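Local coordinates for protein cephalosporin acylase (Bacillus halodurans, PDB 2NLZ) that probably hydrolyses amide bonds as an N-terminal nucleophile acylase of the gamma-glutamyltranspeptidase family, although its natural substrate is not established, at residues Val294-His298 / Ala492-His498; Glu302-Leu306 / Glu340-Leu346; Ile257-Gly261 / Val283-Phe288. The protein carries 1 engineered substitution. Residues are numbered along the deposited sequence.

The three contacts lie on the same side of the chain's centre, 25 to 29 Å from it, and run from the end of an inner strand, 250-259, of the antiparallel sheet to the helices and loops beside it. Interaction 3 comes first along the chain and closes before the other two open; interaction 2 is nested inside the loop closed by interaction 1. Interactions 1 and 2 have centres about 10 Å apart and are joined by a probable hydrogen bond from A345 N to R496 O. The centre of interaction 3 is about 20 Å from that of interaction 1 and 16 Å from that of interaction 2. Helix 294-314 supplies a segment to interactions 1 and 2 and touches interaction 3 through T296 on F288 and A303 on V283.

Interaction 1 of 3, residues Val294-His298 / Ala492-His498; sequences VDTYH and ALVRRGH
This is a contact between the first turn of one helix and the C-terminal end of another, on the outer flank of the fold: 294-298 opens helix 294-314 and packs against the end of helix 487-495. The backbones are nearest at V294 and L493, whose CA atoms are 6.6 Å apart. V294 (chi1 p) points at the other helix, its CG2 3.9 Å from A492 CB, 3.9 Å from L493 CD2 and 4.0 Å from R496 CD; a small alanine lets the backbones approach. L493 (m, t) also reaches Y297, CD1 to CB 4.2 Å, while the Y297 hydroxyl turns off to D292. Helix 487-495 ends in a Schellman motif: G497 N hydrogen-bonds to V494 O at 2.9 Å and H498 N to L493 O at 3.1 Å. The C-prime residue G497 has phi 107°, where a CB would collide with the preceding carbonyl, so glycine suits it. Beyond it H498 (chi1 m) points toward H298 (chi1 t), and H298 ND1 and H498 NE2 share a 3.0 Å hydrogen bond in which either may donate. The imidazoles meet rim to rim, planes at 79°, centroids 5.1 Å apart. R496 lays NE over one face of the H298 ring, with NH2 3.5 Å from H298 CD2.

Interaction 2 of 3, residues Glu302-Leu306 / Glu340-Leu346; sequences EAMKL and EIGEQAL
An irregular loop, 340-346, following helix 331-338, lies along one face of helix 294-314 and is held by helix side chains that bind the loop backbone and by an apolar seam, on the flank of this N-terminal nucleophile fold. The CA atoms of E302 and I341 are 6.5 Å apart, those of L306 and E340 8.7 Å. At the start of the loop E340 stays exposed and touches the helix at its margin, CB 4.5 Å from L306 CD2. I341 (m, t) is the first residue to make extensive apolar contact: its CG1 lies 3.6 Å from L306 CD1, its CG2 4.0 Å from E302 CB and its CD1 4.3 Å from A303 CB, a branched apolar side chain suited to filling the space between successive turns. G342 to Q344 bow outward, G342 O and E343 O accepting weak hydrogen bonds from H298 and R496. The chain returns in extended form at A345 (phi/psi -70/116°), whose small side chain fits beside H498, and at L346 (-75/157°). L346 has chi1 p and brings CD1 to 3.8 Å from L306 CD2. Its backbone is held at both polar ends: N donates to E302 OE2 at 2.9 Å, almost linearly at 169°, while O accepts from K305 NZ at 2.9 Å. E302 and K305, one turn apart, suit this task because they also form a salt bridge within the helix, K305 NZ to E302 OE1 2.5 Å.

Interaction 3 of 3, residues Ile257-Gly261 / Val283-Phe288; sequences IDYRG and VKGFEF
Strand 250-259 finishes at Y259 in extended form, and the chain then turns through R260 (phi/psi 57/45°) and G261 (101/-34°), the latter a conformation in which a CB would be jammed against the preceding carbonyl. This is the turn of the 250-259/262-266 beta hairpin, in the antiparallel sheet of an Ntn-type fold. Facing it, 283-288 leaves helix 274-283 through a type I beta turn from V283 to F286, closed by F286 N to V283 O at 3.1 Å. The CA atoms of Y259 and K284 are nearest, 6.7 Å apart. D258 OD1 accepts from G261 N at 3.2 Å, an Asx motif at the corner leading into strand 262-266. Long side chains span the gap in both directions. K284 stretches back to the strand and gives NZ to D258 O at 2.9 Å; K284 NZ lies 4.4 Å from D258 OD1, beyond salt-bridge range. R260 reaches the other way, to carbonyls of the turn: NH2 donates to F286 O at 3.0 Å, and NH1 makes a weak hydrogen bond to K284 O at 3.1 Å. Arginine suits this place because it has several donors: NH2 also hydrogen-bonds to Y259 OH at 3.2 Å, and NE forms a salt bridge with D457. R260 NH2 meets the edge of the F288 ring, 3.4 Å from CE2. The Y259 ring presents its edge to V283, CE1 to CG1 3.9 Å, while its hydroxyl hydrogen-bonds to D457. With V283 on M453 and A303, and F286 on K299, segment 283-288 packs against helices 444-457 and 294-314 and faces the end of strand 250-259.

Interaction 1 of 3, residues Val294-His298 / Ala492-His498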
loop_
_atom_site.group_PDB
_atom_site.type_symbol
_atom_site.label_atom_id
_atom_site.label_comp_id
_atom_site.label_asym_id
_atom_site.label_seq_id
_atom_site.Cartn_x
_atom_site.Cartn_y
_atom_site.Cartn_z
ATOM N N VAL D 294 2.478 -17.650 -5.841
ATOM C CA VAL D 294 3.331 -17.749 -7.015
ATOM C C VAL D 294 2.935 -18.979 -7.846
ATOM O O VAL D 294 2.953 -18.941 -9.074
ATOM C CB VAL D 294 4.834 -17.776 -6.618
ATOM C CG1 VAL D 294 5.120 -18.841 -5.536
ATOM C CG2 VAL D 294 5.725 -17.972 -7.840
ATOM N N ASP D 295 2.548 -20.049 -7.152
ATOM C CA ASP D 295 2.116 -21.290 -7.775
ATOM C C ASP D 295 0.967 -21.022 -8.752
ATOM O O ASP D 295 1.042 -21.395 -9.939
ATOM C CB ASP D 295 1.681 -22.280 -6.687
ATOM C CG ASP D 295 1.058 -23.538 -7.255
ATOM O OD1 ASP D 295 1.811 -24.390 -7.780
ATOM O OD2 ASP D 295 -0.183 -23.669 -7.167
ATOM N N THR D 296 -0.068 -20.350 -8.239
ATOM C CA THR D 296 -1.290 -20.065 -8.989
ATOM C C THR D 296 -1.014 -19.263 -10.244
ATOM O O THR D 296 -1.405 -19.694 -11.328
ATOM C CB THR D 296 -2.331 -19.333 -8.137
ATOM O OG1 THR D 296 -2.584 -20.086 -6.950
ATOM C CG2 THR D 296 -3.627 -19.192 -8.900
ATOM N N TYR D 297 -0.331 -18.122 -10.106
ATOM C CA TYR D 297 0.001 -17.285 -11.269
ATOM C C TYR D 297 0.841 -18.049 -12.281
ATOM O O TYR D 297 0.619 -17.927 -13.479
ATOM C CB TYR D 297 0.695 -15.973 -10.876
ATOM C CG TYR D 297 -0.228 -14.955 -10.234
ATOM C CD1 TYR D 297 -1.149 -14.225 -11.002
ATOM C CD2 TYR D 297 -0.176 -14.705 -8.857
ATOM C CE1 TYR D 297 -2.014 -13.285 -10.409
ATOM C CE2 TYR D 297 -1.027 -13.769 -8.256
ATOM C CZ TYR D 297 -1.943 -13.060 -9.035
ATOM O OH TYR D 297 -2.774 -12.130 -8.432
ATOM N N HIS D 298 1.775 -18.863 -11.797
ATOM C CA HIS D 298 2.622 -19.662 -12.684
ATOM C C HIS D 298 1.804 -20.579 -13.578
ATOM O O HIS D 298 1.927 -20.523 -14.809
ATOM C CB HIS D 298 3.637 -20.481 -11.890
ATOM C CG HIS D 298 4.578 -21.274 -12.746
ATOM N ND1 HIS D 298 5.515 -20.686 -13.570
ATOM C CD2 HIS D 298 4.741 -22.612 -12.885
ATOM C CE1 HIS D 298 6.209 -21.625 -14.187
ATOM N NE2 HIS D 298 5.756 -22.804 -13.793
ATOM N N ALA D 492 9.307 -13.627 -7.588
ATOM C CA ALA D 492 9.383 -15.072 -7.469
ATOM C C ALA D 492 9.153 -15.734 -8.835
ATOM O O ALA D 492 9.737 -16.781 -9.136
ATOM C CB ALA D 492 8.395 -15.580 -6.427
ATOM N N LEU D 493 8.327 -15.101 -9.668
ATOM C CA LEU D 493 8.091 -15.570 -11.036
ATOM C C LEU D 493 9.322 -15.403 -11.913
ATOM O O LEU D 493 9.547 -16.199 -12.823
ATOM C CB LEU D 493 6.916 -14.833 -11.667
ATOM C CG LEU D 493 5.544 -15.220 -11.133
ATOM C CD1 LEU D 493 4.497 -14.265 -11.662
ATOM C CD2 LEU D 493 5.215 -16.650 -11.510
ATOM N N VAL D 494 10.111 -14.370 -11.631
ATOM C CA VAL D 494 11.349 -14.100 -12.378
ATOM C C VAL D 494 12.427 -15.156 -12.085
ATOM O O VAL D 494 13.152 -15.594 -12.993
ATOM C CB VAL D 494 11.902 -12.678 -12.081
ATOM C CG1 VAL D 494 13.161 -12.397 -12.897
ATOM C CG2 VAL D 494 10.856 -11.636 -12.378
ATOM N N ARG D 495 12.506 -15.567 -10.819
ATOM C CA ARG D 495 13.410 -16.623 -10.399
ATOM C C ARG D 495 13.012 -17.950 -11.036
ATOM O O ARG D 495 13.853 -18.820 -11.226
ATOM C CB ARG D 495 13.435 -16.738 -8.875
ATOM C CG ARG D 495 14.310 -15.701 -8.199
ATOM C CD ARG D 495 14.383 -15.921 -6.703
ATOM N NE ARG D 495 13.518 -15.007 -5.956
ATOM C CZ ARG D 495 12.383 -15.354 -5.356
ATOM N NH1 ARG D 495 11.943 -16.607 -5.412
ATOM N NH2 ARG D 495 11.688 -14.430 -4.700
ATOM N N ARG D 496 11.732 -18.088 -11.383
ATOM C CA ARG D 496 11.239 -19.264 -12.103
ATOM C C ARG D 496 11.336 -19.098 -13.622
ATOM O O ARG D 496 10.825 -19.920 -14.384
ATOM C CB ARG D 496 9.812 -19.609 -11.679
ATOM C CG ARG D 496 9.733 -20.209 -10.287
ATOM C CD ARG D 496 8.299 -20.280 -9.823
ATOM N NE ARG D 496 7.617 -21.492 -10.268
ATOM C CZ ARG D 496 7.067 -22.382 -9.447
ATOM N NH1 ARG D 496 7.117 -22.197 -8.130
ATOM N NH2 ARG D 496 6.457 -23.455 -9.939
ATOM N N GLY D 497 11.992 -18.031 -14.064
ATOM C CA GLY D 497 12.351 -17.912 -15.474
ATOM C C GLY D 497 11.567 -16.920 -16.305
ATOM O O GLY D 497 11.982 -16.584 -17.419
ATOM N N HIS D 498 10.442 -16.450 -15.769
ATOM C CA HIS D 498 9.585 -15.505 -16.484
ATOM C C HIS D 498 10.255 -14.152 -16.654
ATOM O O HIS D 498 10.796 -13.594 -15.694
ATOM C CB HIS D 498 8.261 -15.308 -15.745
ATOM C CG HIS D 498 7.394 -16.527 -15.710
ATOM N ND1 HIS D 498 6.564 -16.880 -16.751
ATOM C CD2 HIS D 498 7.213 -17.463 -14.752
ATOM C CE1 HIS D 498 5.912 -17.985 -16.437
ATOM N NE2 HIS D 498 6.289 -18.361 -15.230
#

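Interaction 2 of 3, residues Glu302-Leu306 / Glu340-Leu346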
loop_
_atom_site.group_PDB
_atom_site.type_symbol
_atom_site.label_atom_id
_atom_site.label_comp_id
_atom_site.label_asym_id
_atom_site.label_seq_id
_atom_site.Cartn_x
_atom_site.Cartn_y
_atom_site.Cartn_z
ATOM N N GLU D 302 1.459 -20.251 -17.557
ATOM C CA GLU D 302 1.945 -21.354 -18.386
ATOM C C GLU D 302 0.870 -21.980 -19.269
ATOM O O GLU D 302 1.099 -22.182 -20.461
ATOM C CB GLU D 302 2.628 -22.414 -17.535
ATOM C CG GLU D 302 3.884 -21.924 -16.830
ATOM C CD GLU D 302 5.043 -21.627 -17.773
ATOM O OE1 GLU D 302 5.022 -20.588 -18.475
ATOM O OE2 GLU D 302 5.995 -22.435 -17.783
ATOM N N ALA D 303 -0.293 -22.265 -18.677
ATOM C CA ALA D 303 -1.446 -22.825 -19.397
ATOM C C ALA D 303 -1.900 -21.903 -20.517
ATOM O O ALA D 303 -2.134 -22.336 -21.652
ATOM C CB ALA D 303 -2.604 -23.099 -18.436
ATOM N N MET D 304 -2.008 -20.621 -20.191
ATOM C CA MET D 304 -2.388 -19.621 -21.171
ATOM C C MET D 304 -1.426 -19.655 -22.341
ATOM O O MET D 304 -1.854 -19.674 -23.491
ATOM C CB MET D 304 -2.440 -18.221 -20.542
ATOM C CG MET D 304 -2.846 -17.096 -21.500
ATOM S SD MET D 304 -4.253 -17.495 -22.565
ATOM C CE MET D 304 -5.582 -17.625 -21.373
ATOM N N LYS D 305 -0.134 -19.687 -22.033
ATOM C CA LYS D 305 0.903 -19.687 -23.051
ATOM C C LYS D 305 0.722 -20.816 -24.048
ATOM O O LYS D 305 0.704 -20.567 -25.248
ATOM C CB LYS D 305 2.294 -19.729 -22.418
ATOM C CG LYS D 305 2.834 -18.352 -22.074
ATOM C CD LYS D 305 3.852 -18.410 -20.954
ATOM C CE LYS D 305 5.184 -18.968 -21.420
ATOM N NZ LYS D 305 6.111 -19.183 -20.269
ATOM N N LEU D 306 0.550 -22.039 -23.557
ATOM C CA LEU D 306 0.421 -23.198 -24.443
ATOM C C LEU D 306 -0.805 -23.104 -25.347
ATOM O O LEU D 306 -0.724 -23.356 -26.547
ATOM C CB LEU D 306 0.395 -24.493 -23.637
ATOM C CG LEU D 306 1.641 -24.749 -22.778
ATOM C CD1 LEU D 306 1.316 -25.657 -21.590
ATOM C CD2 LEU D 306 2.805 -25.300 -23.625
ATOM N N GLU D 340 3.684 -30.559 -20.276
ATOM C CA GLU D 340 4.778 -29.669 -20.643
ATOM C C GLU D 340 4.999 -28.547 -19.631
ATOM O O GLU D 340 6.024 -27.864 -19.676
ATOM C CB GLU D 340 4.605 -29.108 -22.055
ATOM C CG GLU D 340 4.739 -30.159 -23.145
ATOM C CD GLU D 340 5.388 -29.619 -24.400
ATOM O OE1 GLU D 340 4.996 -30.060 -25.500
ATOM O OE2 GLU D 340 6.289 -28.758 -24.286
ATOM N N ILE D 341 4.041 -28.358 -18.727
ATOM C CA ILE D 341 4.194 -27.391 -17.645
ATOM C C ILE D 341 5.095 -27.977 -16.563
ATOM O O ILE D 341 4.743 -28.967 -15.918
ATOM C CB ILE D 341 2.835 -26.971 -17.029
ATOM C CG1 ILE D 341 1.934 -26.345 -18.094
ATOM C CG2 ILE D 341 3.045 -25.993 -15.873
ATOM C CD1 ILE D 341 0.566 -25.952 -17.600
ATOM N N GLY D 342 6.264 -27.367 -16.383
ATOM C CA GLY D 342 7.201 -27.780 -15.340
ATOM C C GLY D 342 7.288 -26.768 -14.212
ATOM O O GLY D 342 6.294 -26.124 -13.854
ATOM N N GLU D 343 8.481 -26.630 -13.645
ATOM C CA GLU D 343 8.720 -25.650 -12.596
ATOM C C GLU D 343 9.362 -24.394 -13.180
ATOM O O GLU D 343 9.185 -23.296 -12.657
ATOM C CB GLU D 343 9.591 -26.239 -11.487
ATOM C CG GLU D 343 9.475 -25.496 -10.165
ATOM C CD GLU D 343 10.317 -26.104 -9.063
ATOM O OE1 GLU D 343 10.823 -27.232 -9.245
ATOM O OE2 GLU D 343 10.472 -25.450 -8.009
ATOM N N GLN D 344 10.105 -24.567 -14.267
ATOM C CA GLN D 344 10.711 -23.448 -14.971
ATOM C C GLN D 344 9.783 -22.939 -16.062
ATOM O O GLN D 344 8.992 -23.698 -16.609
ATOM C CB GLN D 344 12.063 -23.852 -15.566
ATOM C CG GLN D 344 13.228 -23.813 -14.576
ATOM C CD GLN D 344 13.557 -22.403 -14.093
ATOM O OE1 GLN D 344 13.831 -21.501 -14.890
ATOM N NE2 GLN D 344 13.541 -22.214 -12.778
ATOM N N ALA D 345 9.891 -21.651 -16.374
ATOM C CA ALA D 345 9.039 -21.014 -17.367
ATOM C C ALA D 345 9.378 -21.495 -18.764
ATOM O O ALA D 345 10.474 -21.257 -19.259
ATOM C CB ALA D 345 9.169 -19.512 -17.284
ATOM N N LEU D 346 8.422 -22.164 -19.397
ATOM C CA LEU D 346 8.625 -22.767 -20.714
ATOM C C LEU D 346 8.628 -21.748 -21.855
ATOM O O LEU D 346 8.088 -20.656 -21.723
ATOM C CB LEU D 346 7.566 -23.851 -20.968
ATOM C CG LEU D 346 6.076 -23.489 -20.834
ATOM C CD1 LEU D 346 5.458 -23.054 -22.148
ATOM C CD2 LEU D 346 5.278 -24.634 -20.231
#

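Interaction 3 of 3, residues Ile257-Gly261 / Val283-Phe288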
loop_
_atom_site.group_PDB
_atom_site.type_symbol
_atom_site.label_atom_id
_atom_site.label_comp_id
_atom_site.label_asym_id
_atom_site.label_seq_id
_atom_site.Cartn_x
_atom_site.Cartn_y
_atom_site.Cartn_z
ATOM N N ILE D 257 -16.646 -25.519 -21.993
ATOM C CA ILE D 257 -15.742 -26.347 -21.232
ATOM C C ILE D 257 -16.409 -26.475 -19.875
ATOM O O ILE D 257 -17.061 -25.527 -19.421
ATOM C CB ILE D 257 -14.344 -25.657 -21.119
ATOM C CG1 ILE D 257 -13.421 -26.111 -22.260
ATOM C CG2 ILE D 257 -13.693 -25.857 -19.734
ATOM C CD1 ILE D 257 -13.398 -27.622 -22.502
ATOM N N ASP D 258 -16.296 -27.643 -19.243
ATOM C CA ASP D 258 -16.712 -27.768 -17.855
ATOM C C ASP D 258 -15.562 -27.300 -16.990
ATOM O O ASP D 258 -14.516 -27.941 -16.958
ATOM C CB ASP D 258 -17.086 -29.203 -17.497
ATOM C CG ASP D 258 -17.685 -29.320 -16.100
ATOM O OD1 ASP D 258 -16.935 -29.218 -15.098
ATOM O OD2 ASP D 258 -18.911 -29.525 -16.004
ATOM N N TYR D 259 -15.745 -26.168 -16.317
ATOM C CA TYR D 259 -14.739 -25.682 -15.374
ATOM C C TYR D 259 -15.264 -25.736 -13.940
ATOM O O TYR D 259 -15.912 -24.797 -13.450
ATOM C CB TYR D 259 -14.222 -24.279 -15.740
ATOM C CG TYR D 259 -12.962 -23.921 -14.989
ATOM C CD1 TYR D 259 -11.733 -24.436 -15.383
ATOM C CD2 TYR D 259 -13.004 -23.094 -13.866
ATOM C CE1 TYR D 259 -10.575 -24.136 -14.687
ATOM C CE2 TYR D 259 -11.857 -22.787 -13.162
ATOM C CZ TYR D 259 -10.638 -23.311 -13.578
ATOM O OH TYR D 259 -9.471 -23.019 -12.890
ATOM N N ARG D 260 -14.970 -26.864 -13.289
ATOM C CA ARG D 260 -15.299 -27.109 -11.883
ATOM C C ARG D 260 -16.789 -26.971 -11.607
ATOM O O ARG D 260 -17.191 -26.347 -10.618
ATOM C CB ARG D 260 -14.470 -26.200 -10.963
ATOM C CG ARG D 260 -13.068 -25.984 -11.482
ATOM C CD ARG D 260 -12.103 -25.674 -10.396
ATOM N NE ARG D 260 -10.794 -25.325 -10.941
ATOM C CZ ARG D 260 -9.812 -26.195 -11.134
ATOM N NH1 ARG D 260 -9.988 -27.474 -10.828
ATOM N NH2 ARG D 260 -8.652 -25.788 -11.631
ATOM N N GLY D 261 -17.592 -27.558 -12.499
ATOM C CA GLY D 261 -19.054 -27.582 -12.365
ATOM C C GLY D 261 -19.775 -26.563 -13.229
ATOM O O GLY D 261 -20.897 -26.809 -13.701
ATOM N N VAL D 283 -5.444 -25.853 -17.264
ATOM C CA VAL D 283 -5.286 -25.459 -15.867
ATOM C C VAL D 283 -6.231 -26.229 -14.917
ATOM O O VAL D 283 -5.954 -26.365 -13.728
ATOM C CB VAL D 283 -5.400 -23.910 -15.710
ATOM C CG1 VAL D 283 -6.771 -23.478 -15.179
ATOM C CG2 VAL D 283 -4.307 -23.391 -14.821
ATOM N N LYS D 284 -7.323 -26.746 -15.479
ATOM C CA LYS D 284 -8.337 -27.571 -14.802
ATOM C C LYS D 284 -7.773 -28.735 -13.981
ATOM O O LYS D 284 -8.345 -29.108 -12.960
ATOM C CB LYS D 284 -9.245 -28.157 -15.880
ATOM C CG LYS D 284 -10.614 -28.578 -15.466
ATOM C CD LYS D 284 -11.494 -28.564 -16.713
ATOM C CE LYS D 284 -11.765 -29.947 -17.284
ATOM N NZ LYS D 284 -13.115 -30.448 -16.874
ATOM N N GLY D 285 -6.671 -29.320 -14.448
ATOM C CA GLY D 285 -6.067 -30.481 -13.799
ATOM C C GLY D 285 -5.274 -30.185 -12.538
ATOM O O GLY D 285 -4.929 -31.098 -11.792
ATOM N N PHE D 286 -4.966 -28.914 -12.304
ATOM C CA PHE D 286 -4.354 -28.491 -11.052
ATOM C C PHE D 286 -5.417 -27.999 -10.074
ATOM O O PHE D 286 -6.460 -27.479 -10.476
ATOM C CB PHE D 286 -3.376 -27.343 -11.289
ATOM C CG PHE D 286 -2.318 -27.631 -12.315
ATOM C CD1 PHE D 286 -1.422 -28.686 -12.145
ATOM C CD2 PHE D 286 -2.181 -26.804 -13.428
ATOM C CE1 PHE D 286 -0.419 -28.934 -13.083
ATOM C CE2 PHE D 286 -1.177 -27.037 -14.373
ATOM C CZ PHE D 286 -0.292 -28.108 -14.202
ATOM N N GLU D 287 -5.141 -28.161 -8.786
ATOM C CA GLU D 287 -5.936 -27.524 -7.743
ATOM C C GLU D 287 -5.241 -26.207 -7.376
ATOM O O GLU D 287 -4.071 -26.007 -7.719
ATOM C CB GLU D 287 -6.079 -28.444 -6.516
ATOM C CG GLU D 287 -6.632 -29.852 -6.797
ATOM C CD GLU D 287 -8.080 -29.848 -7.266
ATOM O OE1 GLU D 287 -8.868 -29.005 -6.787
ATOM O OE2 GLU D 287 -8.431 -30.697 -8.112
ATOM N N PHE D 288 -5.947 -25.304 -6.698
ATOM C CA PHE D 288 -5.376 -23.984 -6.368
ATOM C C PHE D 288 -5.584 -23.554 -4.915
ATOM O O PHE D 288 -4.614 -23.379 -4.162
ATOM C CB PHE D 288 -5.902 -22.916 -7.332
ATOM C CG PHE D 288 -5.482 -23.143 -8.748
ATOM C CD1 PHE D 288 -4.186 -22.856 -9.151
ATOM C CD2 PHE D 288 -6.365 -23.675 -9.674
ATOM C CE1 PHE D 288 -3.778 -23.082 -10.451
ATOM C CE2 PHE D 288 -5.957 -23.899 -10.983
ATOM C CZ PHE D 288 -4.658 -23.603 -11.365
#